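Alpha-galacturonidase (Bacillus subtilis, PDB 3FEF) hydrolyses alpha-1,4-linked galacturonate oligomers, probably digalacturonate in nature, as an NAD- and manganese-dependent family 4 glycoside hydrolase that releases alpha-D-galacturonate. Local coordinates at residues K7-G12 against S74-V79; G34-Y39 against W61-V66; E139-N144 against G162-G167; E30-T35 against I331-L336; W18-M23 against Q47-I52. All blocks are in the same frame, centred on the assembly; numbering follows the deposited sequence. Where two conformers were deposited one is given.

Interaction 1: K7-G12 against S74-V79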
# COMPACT_ATOMS: atom_id res chain seq x y z
N LYS A 7 -35.28 -15.53 -8.46
CA LYS A 7 -34.84 -16.91 -8.45
C LYS A 7 -33.63 -17.14 -7.55
O LYS A 7 -32.58 -16.53 -7.73
CB LYS A 7 -34.57 -17.41 -9.87
CG LYS A 7 -33.60 -18.55 -9.93
CD LYS A 7 -34.25 -19.85 -10.37
CE LYS A 7 -33.25 -20.99 -10.36
NZ LYS A 7 -32.57 -21.23 -11.67
N ILE A 8 -33.81 -18.03 -6.59
CA ILE A 8 -32.76 -18.37 -5.65
C ILE A 8 -32.26 -19.79 -5.93
O ILE A 8 -33.05 -20.74 -6.01
CB ILE A 8 -33.30 -18.30 -4.22
CG1 ILE A 8 -33.75 -16.88 -3.88
CG2 ILE A 8 -32.25 -18.77 -3.22
CD1 ILE A 8 -34.53 -16.78 -2.54
N ALA A 9 -30.96 -19.93 -6.11
CA ALA A 9 -30.37 -21.25 -6.20
C ALA A 9 -29.86 -21.59 -4.81
O ALA A 9 -29.21 -20.77 -4.16
CB ALA A 9 -29.24 -21.26 -7.20
N TYR A 10 -30.19 -22.78 -4.33
CA TYR A 10 -29.75 -23.18 -3.01
C TYR A 10 -28.86 -24.40 -3.08
O TYR A 10 -29.34 -25.50 -3.35
CB TYR A 10 -30.94 -23.49 -2.12
CG TYR A 10 -30.55 -23.43 -0.68
CD1 TYR A 10 -30.98 -22.40 0.13
CD2 TYR A 10 -29.68 -24.36 -0.14
CE1 TYR A 10 -30.60 -22.32 1.44
CE2 TYR A 10 -29.29 -24.28 1.18
CZ TYR A 10 -29.75 -23.25 1.96
OH TYR A 10 -29.38 -23.15 3.27
N ILE A 11 -27.56 -24.21 -2.82
CA ILE A 11 -26.60 -25.31 -2.81
C ILE A 11 -26.42 -25.85 -1.39
O ILE A 11 -25.95 -25.15 -0.48
CB ILE A 11 -25.25 -24.86 -3.38
CG1 ILE A 11 -25.45 -24.28 -4.78
CG2 ILE A 11 -24.27 -26.03 -3.41
CD1 ILE A 11 -24.24 -23.60 -5.35
N GLY A 12 -26.81 -27.11 -1.21
CA GLY A 12 -26.91 -27.73 0.10
C GLY A 12 -28.39 -27.75 0.43
O GLY A 12 -28.78 -27.75 1.62
N SER A 74 -28.85 -21.72 -13.36
CA SER A 74 -29.24 -20.99 -14.55
C SER A 74 -30.30 -19.95 -14.20
O SER A 74 -31.30 -20.27 -13.54
CB SER A 74 -29.74 -21.95 -15.64
OG SER A 74 -31.08 -22.32 -15.39
N ALA A 75 -30.07 -18.71 -14.62
CA ALA A 75 -30.98 -17.60 -14.34
C ALA A 75 -31.12 -17.25 -12.86
O ALA A 75 -32.07 -16.57 -12.48
CB ALA A 75 -32.35 -17.88 -14.96
N ALA A 76 -30.23 -17.72 -12.01
CA ALA A 76 -30.35 -17.44 -10.57
C ALA A 76 -29.98 -15.99 -10.24
O ALA A 76 -29.02 -15.46 -10.79
CB ALA A 76 -29.49 -18.40 -9.77
N ASP A 77 -30.75 -15.35 -9.36
CA ASP A 77 -30.44 -13.99 -8.90
C ASP A 77 -29.59 -14.03 -7.63
O ASP A 77 -28.74 -13.18 -7.39
CB ASP A 77 -31.73 -13.21 -8.61
CG ASP A 77 -32.66 -13.14 -9.81
OD1 ASP A 77 -32.25 -12.54 -10.83
OD2 ASP A 77 -33.77 -13.69 -9.75
N ILE A 78 -29.84 -15.06 -6.83
CA ILE A 78 -29.17 -15.23 -5.56
C ILE A 78 -28.70 -16.68 -5.50
O ILE A 78 -29.42 -17.56 -5.98
CB ILE A 78 -30.14 -14.97 -4.39
CG1 ILE A 78 -30.70 -13.54 -4.47
CG2 ILE A 78 -29.47 -15.24 -3.07
CD1 ILE A 78 -29.66 -12.43 -4.29
N VAL A 79 -27.51 -16.89 -4.96
CA VAL A 79 -26.98 -18.24 -4.69
C VAL A 79 -26.61 -18.35 -3.22
O VAL A 79 -25.78 -17.59 -2.70
CB VAL A 79 -25.74 -18.60 -5.57
CG1 VAL A 79 -25.31 -20.03 -5.33
CG2 VAL A 79 -26.07 -18.42 -7.05
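Lys-7 carries most of the polar contact with residues 74-79. Its carbonyl O takes two backbone N-H groups, from Asp-77 N at 2.7 Å and Ile-78 N at 3.2 Å, both in the carbonyl plane. Lys-7 N donates in turn to the anti lone pair of Asp-77 OD2 (2.7 Å). The side chain leaves with CG anti to the backbone N and packs tightly on Ala-76, CG to CA 3.5 Å. Bends at chi2 and chi4 bring NZ to Ser-74 O in a very short 2.5 Å bond; Ala-72 O accepts from NZ as well. An alanine in place of Lys-7 would lose both NZ bonds and probably leave the end of helix 69-73 less firmly tied. Farther along, Ala-9 N bonds Ile-78 O (2.8 Å). Ala-9 and Val-79 share the sheet face beneath Leu-73, while Ile-8 and Ile-78 lie side by side on the other. Parallel central strands, with Gly-12 opening a glycine-rich turn at positive phi, are the hallmark of a Rossmann fold.

Interaction 2: G34-Y39 against W61-V66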
# COMPACT_ATOMS: atom_id res chain seq x y z
N GLY A 34 -41.02 -15.72 -5.86
CA GLY A 34 -40.35 -16.35 -6.99
C GLY A 34 -40.10 -17.82 -6.70
O GLY A 34 -40.95 -18.49 -6.10
N THR A 35 -38.94 -18.33 -7.11
CA THR A 35 -38.66 -19.76 -6.98
C THR A 35 -37.32 -20.07 -6.32
O THR A 35 -36.34 -19.32 -6.45
CB THR A 35 -38.62 -20.42 -8.36
OG1 THR A 35 -37.48 -19.94 -9.06
CG2 THR A 35 -39.86 -20.06 -9.18
N VAL A 36 -37.27 -21.20 -5.63
CA VAL A 36 -36.05 -21.69 -5.03
C VAL A 36 -35.67 -23.03 -5.65
O VAL A 36 -36.37 -24.03 -5.45
CB VAL A 36 -36.24 -21.87 -3.52
CG1 VAL A 36 -34.95 -22.34 -2.87
CG2 VAL A 36 -36.71 -20.55 -2.89
N ALA A 37 -34.57 -23.05 -6.40
CA ALA A 37 -34.03 -24.31 -6.90
C ALA A 37 -33.14 -24.94 -5.81
O ALA A 37 -32.11 -24.35 -5.42
CB ALA A 37 -33.22 -24.07 -8.15
N LEU A 38 -33.55 -26.11 -5.31
CA LEU A 38 -32.80 -26.82 -4.29
C LEU A 38 -31.84 -27.85 -4.90
O LEU A 38 -32.27 -28.80 -5.55
CB LEU A 38 -33.76 -27.52 -3.33
CG LEU A 38 -34.77 -26.69 -2.53
CD1 LEU A 38 -35.80 -27.58 -1.87
CD2 LEU A 38 -34.08 -25.84 -1.48
N TYR A 39 -30.55 -27.67 -4.69
CA TYR A 39 -29.60 -28.67 -5.17
C TYR A 39 -28.80 -29.27 -4.02
O TYR A 39 -28.32 -28.56 -3.13
CB TYR A 39 -28.65 -28.09 -6.22
CG TYR A 39 -27.56 -29.06 -6.59
CD1 TYR A 39 -27.79 -30.04 -7.55
CD2 TYR A 39 -26.32 -29.03 -5.96
CE1 TYR A 39 -26.81 -30.95 -7.88
CE2 TYR A 39 -25.32 -29.94 -6.28
CZ TYR A 39 -25.58 -30.90 -7.25
OH TYR A 39 -24.60 -31.81 -7.59
N TRP A 61 -43.47 -18.63 -2.45
CA TRP A 61 -42.31 -19.24 -3.08
C TRP A 61 -42.53 -20.68 -3.52
O TRP A 61 -42.99 -21.51 -2.76
CB TRP A 61 -41.10 -19.12 -2.15
CG TRP A 61 -40.65 -17.69 -1.97
CD1 TRP A 61 -41.16 -16.77 -1.09
CD2 TRP A 61 -39.63 -17.01 -2.71
NE1 TRP A 61 -40.51 -15.57 -1.24
CE2 TRP A 61 -39.56 -15.69 -2.22
CE3 TRP A 61 -38.75 -17.40 -3.73
CZ2 TRP A 61 -38.65 -14.76 -2.72
CZ3 TRP A 61 -37.86 -16.49 -4.22
CH2 TRP A 61 -37.81 -15.18 -3.72
N ARG A 62 -42.18 -20.98 -4.77
CA ARG A 62 -42.26 -22.33 -5.28
C ARG A 62 -40.88 -23.00 -5.20
O ARG A 62 -39.89 -22.47 -5.71
CB ARG A 62 -42.79 -22.34 -6.71
CG ARG A 62 -42.55 -23.65 -7.48
CD ARG A 62 -43.80 -24.05 -8.26
NE ARG A 62 -43.58 -24.18 -9.70
CZ ARG A 62 -44.54 -24.48 -10.58
NH1 ARG A 62 -45.79 -24.68 -10.16
NH2 ARG A 62 -44.27 -24.58 -11.88
N TYR A 63 -40.84 -24.15 -4.55
CA TYR A 63 -39.60 -24.89 -4.38
C TYR A 63 -39.55 -26.04 -5.36
O TYR A 63 -40.55 -26.66 -5.63
CB TYR A 63 -39.53 -25.43 -2.96
CG TYR A 63 -39.36 -24.35 -1.93
CD1 TYR A 63 -40.45 -23.62 -1.46
CD2 TYR A 63 -38.09 -24.02 -1.45
CE1 TYR A 63 -40.29 -22.63 -0.52
CE2 TYR A 63 -37.93 -23.02 -0.50
CZ TYR A 63 -39.03 -22.33 -0.05
OH TYR A 63 -38.85 -21.35 0.88
N GLU A 64 -38.36 -26.30 -5.90
CA GLU A 64 -38.13 -27.43 -6.77
C GLU A 64 -36.75 -28.06 -6.48
O GLU A 64 -35.72 -27.40 -6.64
CB GLU A 64 -38.22 -26.98 -8.24
CG GLU A 64 -38.34 -28.13 -9.24
CD GLU A 64 -37.82 -27.78 -10.65
OE1 GLU A 64 -37.59 -26.58 -10.95
OE2 GLU A 64 -37.62 -28.73 -11.45
N ALA A 65 -36.73 -29.33 -6.08
CA ALA A 65 -35.47 -30.10 -6.02
C ALA A 65 -34.94 -30.39 -7.43
O ALA A 65 -35.65 -30.96 -8.24
CB ALA A 65 -35.67 -31.39 -5.27
N VAL A 66 -33.71 -30.00 -7.71
CA VAL A 66 -33.11 -30.22 -9.03
C VAL A 66 -31.85 -31.08 -8.92
O VAL A 66 -31.23 -31.14 -7.85
CB VAL A 66 -32.76 -28.89 -9.74
CG1 VAL A 66 -34.01 -28.04 -9.97
CG2 VAL A 66 -31.72 -28.12 -8.93
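The tight part of this parallel strand pair lies on the face that carries Trp-61, Val-36 and Tyr-63. Gly-34 sits over one face of the indole, its N 3.5 Å above the plane, and its CA makes an off-centre CH-pi contact with the six-membered ring. Trp-61 CE3 comes to 3.3 Å from Gly-34 C. A side chain on Gly-34 would probably crowd Trp-61 CZ3. Val-36 points the same way as Tyr-63, with CB 3.5 Å from Tyr-63 CD2, and sends CG2 across to Trp-61 CE3 at 3.8 Å. Five nearly straight N-H...O bonds join the backbones, from Arg-62 N to Gly-34 O through to Val-66 N to Leu-38 O. The opposite face is looser. Thr-35 CG2 barely meets Arg-62 CB at 4.5 Å, and the exposed Arg-62 and Glu-64 run outward; Lys-7 lies against Thr-35 and Ala-37, and Val-66 and Tyr-39 meet helix 69-73. Strand 34-39 pairs on its other edge with strand 6-11, leaving 61-66 outermost within the chain. Helix 18-28 packs Leu-26 on Val-36, Trp-61 and Tyr-63, and helix 43-53, which links the two strands, covers Leu-38 and Ala-65.

Interaction 3: E139-N144 against G162-G167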
# COMPACT_ATOMS: atom_id res chain seq x y z
N GLU A 139 -23.54 -13.09 -12.57
CA GLU A 139 -23.98 -11.82 -12.04
C GLU A 139 -24.82 -11.97 -10.77
O GLU A 139 -25.30 -11.00 -10.24
CB GLU A 139 -24.75 -11.02 -13.09
CG GLU A 139 -23.95 -10.61 -14.33
CD GLU A 139 -23.40 -9.19 -14.23
OE1 GLU A 139 -23.11 -8.72 -13.10
OE2 GLU A 139 -23.25 -8.54 -15.29
N SER A 140 -25.01 -13.19 -10.29
CA SER A 140 -25.78 -13.36 -9.07
C SER A 140 -24.99 -12.93 -7.84
O SER A 140 -23.75 -12.88 -7.87
CB SER A 140 -26.17 -14.83 -8.91
OG SER A 140 -25.01 -15.64 -9.02
N TRP A 141 -25.70 -12.59 -6.76
CA TRP A 141 -25.06 -12.47 -5.46
C TRP A 141 -25.02 -13.82 -4.77
O TRP A 141 -25.99 -14.57 -4.82
CB TRP A 141 -25.76 -11.41 -4.59
CG TRP A 141 -25.31 -10.07 -4.97
CD1 TRP A 141 -25.89 -9.21 -5.89
CD2 TRP A 141 -24.13 -9.42 -4.50
NE1 TRP A 141 -25.14 -8.07 -5.99
CE2 TRP A 141 -24.05 -8.17 -5.15
CE3 TRP A 141 -23.14 -9.76 -3.57
CZ2 TRP A 141 -23.02 -7.26 -4.90
CZ3 TRP A 141 -22.11 -8.87 -3.34
CH2 TRP A 141 -22.06 -7.63 -4.00
N VAL A 142 -23.89 -14.13 -4.15
CA VAL A 142 -23.64 -15.43 -3.52
C VAL A 142 -23.55 -15.22 -2.01
O VAL A 142 -22.77 -14.40 -1.54
CB VAL A 142 -22.29 -16.01 -4.00
CG1 VAL A 142 -22.07 -17.40 -3.44
CG2 VAL A 142 -22.24 -16.04 -5.53
N ILE A 143 -24.38 -15.90 -1.23
CA ILE A 143 -24.25 -15.83 0.21
C ILE A 143 -23.77 -17.17 0.75
O ILE A 143 -24.48 -18.14 0.70
CB ILE A 143 -25.58 -15.44 0.90
CG1 ILE A 143 -26.19 -14.21 0.23
CG2 ILE A 143 -25.36 -15.23 2.41
CD1 ILE A 143 -27.55 -13.82 0.83
N ASN A 144 -22.56 -17.20 1.28
CA ASN A 144 -22.02 -18.42 1.86
C ASN A 144 -22.25 -18.53 3.37
O ASN A 144 -21.98 -17.60 4.12
CB ASN A 144 -20.53 -18.55 1.54
CG ASN A 144 -19.91 -19.80 2.12
OD1 ASN A 144 -20.49 -20.88 2.05
ND2 ASN A 144 -18.73 -19.67 2.69
N GLY A 162 -14.10 -12.15 -10.18
CA GLY A 162 -15.23 -11.22 -10.34
C GLY A 162 -16.49 -11.62 -9.58
O GLY A 162 -17.52 -10.94 -9.66
N ILE A 163 -16.45 -12.73 -8.86
CA ILE A 163 -17.64 -13.20 -8.19
C ILE A 163 -18.18 -12.13 -7.22
O ILE A 163 -17.42 -11.35 -6.64
CB ILE A 163 -17.35 -14.49 -7.43
CG1 ILE A 163 -18.66 -15.24 -7.13
CG2 ILE A 163 -16.56 -14.20 -6.17
CD1 ILE A 163 -18.45 -16.59 -6.43
N LYS A 164 -19.49 -12.11 -7.03
CA LYS A 164 -20.12 -11.25 -6.04
C LYS A 164 -20.58 -12.08 -4.85
O LYS A 164 -21.72 -12.54 -4.81
CB LYS A 164 -21.30 -10.54 -6.67
CG LYS A 164 -20.86 -9.53 -7.70
CD LYS A 164 -21.86 -9.48 -8.87
CE LYS A 164 -22.93 -8.45 -8.63
NZ LYS A 164 -24.08 -8.80 -9.48
N ALA A 165 -19.69 -12.25 -3.88
CA ALA A 165 -19.94 -13.15 -2.77
C ALA A 165 -19.70 -12.55 -1.39
O ALA A 165 -18.70 -11.85 -1.15
CB ALA A 165 -19.09 -14.44 -2.91
N ILE A 166 -20.60 -12.89 -0.47
CA ILE A 166 -20.36 -12.62 0.94
C ILE A 166 -20.53 -13.89 1.75
O ILE A 166 -21.21 -14.82 1.32
CB ILE A 166 -21.31 -11.58 1.47
CG1 ILE A 166 -22.73 -12.15 1.53
CG2 ILE A 166 -21.30 -10.34 0.55
CD1 ILE A 166 -23.78 -11.09 1.88
N GLY A 167 -19.91 -13.92 2.92
CA GLY A 167 -20.15 -14.96 3.90
C GLY A 167 -20.96 -14.37 5.05
O GLY A 167 -20.69 -13.23 5.49
O HOH W 1 -21.32 -13.55 -8.81
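Strand 141-144, helix 149-159 and strand 164-167 form a beta-alpha-beta unit, and this contact pairs its two parallel strands. Where they begin, Lys-164 lies along one face of Trp-141: its CB sits 3.6 Å from the centroid of the six-membered ring, almost on the ring normal (9°), and bends at chi2 and chi3 carry CE along to Trp-141 NE1 at 3.5 Å. NZ ends 2.6 Å from Glu-139 O, above the carbonyl plane rather than on a lone pair, with Glu-139 OE1 only a long ion pair away. Asn-371 OD1 accepts from both Trp-141 NE1 and Lys-164 NZ, pinning indole and ammonium together. A water bridges the start of the two strands, donating to Ser-140 O and accepting from Lys-164 N. In this second half of the Rossmann sheet the main chains then pair regularly: Val-142 N to Lys-164 O at 2.8 Å, Ile-166 N to Val-142 O nearly along the C=O axis, Asn-144 N to Ile-166 O at 2.7 Å. Val-142 CB packs on Ala-165 CB (3.7 Å) on the face that helix 149-159 covers. Ile-143 and Ile-166 lie side by side on the other, beneath helix 328-335. The Asn-144 amide is held by Thr-146 N and Thr-153 OG1.

Interaction 4: E30-T35 against I331-L336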
# COMPACT_ATOMS: atom_id res chain seq x y z
N GLU A 30 -43.37 -10.25 2.65
CA GLU A 30 -44.37 -9.97 1.63
C GLU A 30 -43.79 -9.10 0.51
O GLU A 30 -44.44 -8.83 -0.50
CB GLU A 30 -45.61 -9.32 2.26
CG GLU A 30 -46.07 -10.04 3.54
CD GLU A 30 -47.57 -9.92 3.80
OE1 GLU A 30 -48.30 -9.36 2.95
OE2 GLU A 30 -48.02 -10.40 4.87
N ARG A 31 -42.53 -8.71 0.67
CA ARG A 31 -41.83 -7.89 -0.31
C ARG A 31 -41.48 -8.65 -1.59
O ARG A 31 -41.28 -8.04 -2.63
CB ARG A 31 -40.56 -7.30 0.31
CG ARG A 31 -40.79 -6.20 1.36
CD ARG A 31 -39.43 -5.66 1.89
NE ARG A 31 -38.72 -6.65 2.70
CZ ARG A 31 -37.57 -6.43 3.34
NH1 ARG A 31 -36.97 -5.25 3.27
NH2 ARG A 31 -37.03 -7.41 4.06
N MSE A 32 -41.41 -9.98 -1.54
CA MSE A 32 -40.85 -10.74 -2.65
C MSE A 32 -41.58 -12.03 -2.96
O MSE A 32 -42.28 -12.58 -2.13
CB MSE A 32 -39.39 -11.11 -2.35
CG MSE A 32 -38.43 -9.96 -2.17
SE MSE A 32 -36.68 -10.66 -1.57
CE MSE A 32 -37.15 -11.34 0.19
N SER A 33 -41.35 -12.54 -4.17
CA SER A 33 -41.79 -13.88 -4.49
C SER A 33 -41.04 -14.40 -5.70
O SER A 33 -40.51 -13.61 -6.49
CB SER A 33 -43.31 -13.89 -4.75
OG SER A 33 -43.58 -13.50 -6.08
N GLY A 34 -41.02 -15.72 -5.86
CA GLY A 34 -40.35 -16.35 -6.99
C GLY A 34 -40.10 -17.82 -6.70
O GLY A 34 -40.95 -18.49 -6.10
N THR A 35 -38.94 -18.33 -7.11
CA THR A 35 -38.66 -19.76 -6.98
C THR A 35 -37.32 -20.07 -6.32
O THR A 35 -36.34 -19.32 -6.45
CB THR A 35 -38.62 -20.42 -8.36
OG1 THR A 35 -37.48 -19.94 -9.06
CG2 THR A 35 -39.86 -20.06 -9.18
N ILE A 331 -31.08 -9.47 3.73
CA ILE A 331 -29.95 -9.13 2.90
C ILE A 331 -30.33 -9.30 1.44
O ILE A 331 -29.97 -8.47 0.60
CB ILE A 331 -28.70 -9.99 3.21
CG1 ILE A 331 -28.13 -9.65 4.59
CG2 ILE A 331 -27.63 -9.79 2.15
CD1 ILE A 331 -26.90 -10.48 4.95
N ILE A 332 -31.06 -10.36 1.14
CA ILE A 332 -31.51 -10.56 -0.24
C ILE A 332 -32.44 -9.41 -0.66
O ILE A 332 -32.28 -8.82 -1.74
CB ILE A 332 -32.25 -11.91 -0.38
CG1 ILE A 332 -31.27 -13.06 -0.19
CG2 ILE A 332 -32.98 -11.99 -1.73
CD1 ILE A 332 -31.96 -14.45 0.02
N ALA A 333 -33.40 -9.06 0.19
CA ALA A 333 -34.28 -7.92 -0.12
C ALA A 333 -33.46 -6.64 -0.39
O ALA A 333 -33.76 -5.89 -1.30
CB ALA A 333 -35.28 -7.69 1.00
N ALA A 334 -32.43 -6.40 0.42
CA ALA A 334 -31.64 -5.19 0.25
C ALA A 334 -30.90 -5.27 -1.09
O ALA A 334 -30.77 -4.28 -1.81
CB ALA A 334 -30.65 -5.03 1.39
N LEU A 335 -30.43 -6.46 -1.44
CA LEU A 335 -29.70 -6.62 -2.69
C LEU A 335 -30.59 -6.38 -3.88
O LEU A 335 -30.12 -5.98 -4.93
CB LEU A 335 -29.03 -7.99 -2.76
CG LEU A 335 -27.78 -8.07 -1.87
CD1 LEU A 335 -27.29 -9.50 -1.77
CD2 LEU A 335 -26.68 -7.16 -2.41
N LEU A 336 -31.90 -6.58 -3.70
CA LEU A 336 -32.86 -6.35 -4.79
C LEU A 336 -33.39 -4.92 -4.82
O LEU A 336 -34.18 -4.55 -5.70
CB LEU A 336 -34.02 -7.34 -4.70
CG LEU A 336 -33.56 -8.80 -4.89
CD1 LEU A 336 -34.56 -9.78 -4.33
CD2 LEU A 336 -33.29 -9.08 -6.36
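The guanidinium of Arg-31 lies flat against helix 328-335, with the methyl of Ala-333 centred over one face, CB 3.4 Å above the plane. The nearest carbon pair is Arg-31 CZ to Ala-333 CB at 3.5 Å, so the methyl meets the middle of the group. No hydrogen bond crosses between the segments. The nitrogens are held from elsewhere: NH2 forms a salt bridge with Asp-29 OD2, and NH1 a weak bond to Leu-338 O. An alanine in place of Arg-31 would lose the salt bridge to Asp-29 and probably uncover the Ala-333 methyl. Beside the arginine, selenomethionine Met-32 reaches out with CG anti to its carbonyl carbon and then bends at chi3 (-66°). That rests Met-32 SE among three helix residues, 3.6 Å from Leu-336 CD1, 3.9 Å from Ile-332 CG2 and 3.9 Å from Ala-333 CA. The packing thus joins the turn leading into strand 34-39 of the Rossmann-like N-terminal half, which probably binds NAD, to a helix of the C-terminal domain. This helix is wedged between two sheets: Ile-332 rests on Ile-78 and Ile-143 of the parallel sheet, whereas Ile-331 and Ala-334 turn to the antiparallel strands 341-348 and 361-369.

Interaction 5: W18-M23 against Q47-I52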
# COMPACT_ATOMS: atom_id res chain seq x y z
N TRP A 18 -29.71 -24.11 7.90
CA TRP A 18 -29.89 -22.90 7.08
C TRP A 18 -31.06 -22.91 6.10
O TRP A 18 -31.77 -21.92 6.00
CB TRP A 18 -28.58 -22.54 6.36
CG TRP A 18 -27.49 -22.20 7.34
CD1 TRP A 18 -26.43 -22.98 7.69
CD2 TRP A 18 -27.41 -21.01 8.12
NE1 TRP A 18 -25.67 -22.33 8.64
CE2 TRP A 18 -26.25 -21.12 8.92
CE3 TRP A 18 -28.18 -19.85 8.21
CZ2 TRP A 18 -25.85 -20.11 9.80
CZ3 TRP A 18 -27.79 -18.85 9.08
CH2 TRP A 18 -26.63 -18.99 9.87
N ALA A 19 -31.26 -23.99 5.35
CA ALA A 19 -32.38 -24.02 4.39
C ALA A 19 -33.75 -23.78 5.07
O ALA A 19 -34.57 -23.04 4.56
CB ALA A 19 -32.40 -25.33 3.57
N ARG A 20 -33.96 -24.41 6.21
CA ARG A 20 -35.20 -24.27 6.98
C ARG A 20 -35.40 -22.83 7.47
O ARG A 20 -36.47 -22.25 7.31
CB ARG A 20 -35.18 -25.19 8.21
CG ARG A 20 -35.26 -26.65 7.87
CD ARG A 20 -36.55 -26.97 7.14
NE ARG A 20 -36.43 -28.26 6.48
CZ ARG A 20 -36.54 -29.41 7.12
NH1 ARG A 20 -36.80 -29.42 8.42
NH2 ARG A 20 -36.38 -30.56 6.45
N SER A 21 -34.35 -22.28 8.06
CA SER A 21 -34.37 -20.90 8.50
C SER A 21 -34.66 -19.95 7.34
O SER A 21 -35.47 -19.03 7.45
CB SER A 21 -33.05 -20.56 9.18
OG SER A 21 -32.52 -19.36 8.64
N LEU A 22 -34.02 -20.18 6.20
CA LEU A 22 -34.34 -19.41 5.01
C LEU A 22 -35.83 -19.54 4.65
O LEU A 22 -36.50 -18.57 4.32
CB LEU A 22 -33.47 -19.86 3.84
CG LEU A 22 -33.95 -19.43 2.46
CD1 LEU A 22 -33.66 -17.95 2.22
CD2 LEU A 22 -33.35 -20.31 1.35
N MSE A 23 -36.36 -20.76 4.70
CA MSE A 23 -37.76 -20.98 4.34
C MSE A 23 -38.72 -20.21 5.24
O MSE A 23 -39.64 -19.54 4.76
CB MSE A 23 -38.09 -22.47 4.37
CG MSE A 23 -37.41 -23.24 3.27
SE MSE A 23 -37.69 -25.17 3.41
CE MSE A 23 -36.10 -25.69 2.42
N GLN A 47 -35.47 -33.23 -1.95
CA GLN A 47 -36.85 -33.51 -2.34
C GLN A 47 -37.80 -33.29 -1.16
O GLN A 47 -38.89 -32.75 -1.32
CB GLN A 47 -36.98 -34.95 -2.87
CG GLN A 47 -38.28 -35.24 -3.62
CD GLN A 47 -38.30 -36.64 -4.23
OE1 GLN A 47 -37.84 -37.60 -3.62
NE2 GLN A 47 -38.85 -36.75 -5.43
N LYS A 48 -37.36 -33.69 0.02
CA LYS A 48 -38.12 -33.47 1.23
C LYS A 48 -38.26 -31.99 1.61
O LYS A 48 -39.32 -31.55 2.05
CB LYS A 48 -37.51 -34.27 2.38
CG LYS A 48 -37.74 -35.77 2.22
CD LYS A 48 -37.00 -36.54 3.29
CE LYS A 48 -37.11 -38.03 3.04
NZ LYS A 48 -36.45 -38.79 4.13
N ASN A 49 -37.19 -31.22 1.47
CA ASN A 49 -37.29 -29.78 1.64
C ASN A 49 -38.19 -29.15 0.59
O ASN A 49 -38.81 -28.12 0.82
CB ASN A 49 -35.90 -29.13 1.58
CG ASN A 49 -35.24 -29.09 2.93
OD1 ASN A 49 -35.92 -29.14 3.95
ND2 ASN A 49 -33.91 -28.99 2.95
N GLU A 50 -38.25 -29.77 -0.58
CA GLU A 50 -39.12 -29.25 -1.62
C GLU A 50 -40.58 -29.39 -1.21
O GLU A 50 -41.38 -28.49 -1.43
CB GLU A 50 -38.86 -29.95 -2.95
CG GLU A 50 -39.87 -29.62 -3.99
CD GLU A 50 -40.05 -30.75 -4.98
OE1 GLU A 50 -39.19 -30.91 -5.88
OE2 GLU A 50 -41.05 -31.49 -4.84
N VAL A 51 -40.92 -30.52 -0.60
CA VAL A 51 -42.31 -30.79 -0.21
C VAL A 51 -42.70 -29.94 1.00
O VAL A 51 -43.76 -29.34 1.03
CB VAL A 51 -42.53 -32.30 0.10
CG1 VAL A 51 -43.93 -32.53 0.67
CG2 VAL A 51 -42.31 -33.14 -1.14
N ILE A 52 -41.83 -29.89 2.01
CA ILE A 52 -42.06 -28.98 3.13
C ILE A 52 -42.11 -27.52 2.66
O ILE A 52 -42.95 -26.74 3.10
CB ILE A 52 -40.95 -29.15 4.16
CG1 ILE A 52 -41.03 -30.55 4.79
CG2 ILE A 52 -41.03 -28.05 5.21
CD1 ILE A 52 -39.74 -30.97 5.50
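Arg-20 turns its NE edge to Asn-49, and Arg-20 NE (2.7 Å) and NH2 (2.9 Å) both donate to Asn-49 OD1. The oxygen lies in the guanidinium plane, while the amide stands almost perpendicular to it (87°); NE approaches in the carbonyl plane, NH2 from above it. A bend at chi2 folds the arginine back to reach it. The other amide atom, Asn-49 ND2, donates to Gly-13 O and Ser-15 O, which fixes which way round the amide sits. Apolar groups fill in around this: Ile-52 CD1 lies over a face of the guanidinium, 3.5 Å from Arg-20 NH2, and the extended selenomethionine Met-23 pushes CE to 3.5 Å from Asn-49 CG. The segment axes run nearly parallel (16°) and 11.4 Å apart, a gap spanned by these side chains. Two neighbouring helices on the same side of a parallel sheet, each following a strand, belong to the beta-alpha-beta-alpha-beta half of a Rossmann fold; here Asn-49 also ties the second helix to the glycine-rich loop, consistent with NAD binding.

Overall arrangement
Interactions 1, 2 and 3 are successive pairings in a single parallel sheet: Ala-37 N to Ile-8 O (2.8 Å) joins 1 to 2, and Ile-143 N to Val-79 O (2.6 Å) joins 1 to 3. Interaction 5 lies over one face, with Tyr-63 OH 3.4 Å from Met-23 CG; interaction 4 brings a helix of the C-terminal domain against the same face, farther across the sheet. Past the strand ends, the side chain of Asn-144 is about 7 Å from that of Asn-147, which probably binds the substrate. Gly-167 lies about 10 Å from the magnesium bound by Cys-169 and His-206, and Trp-18 meets His-170, the probable proton donor.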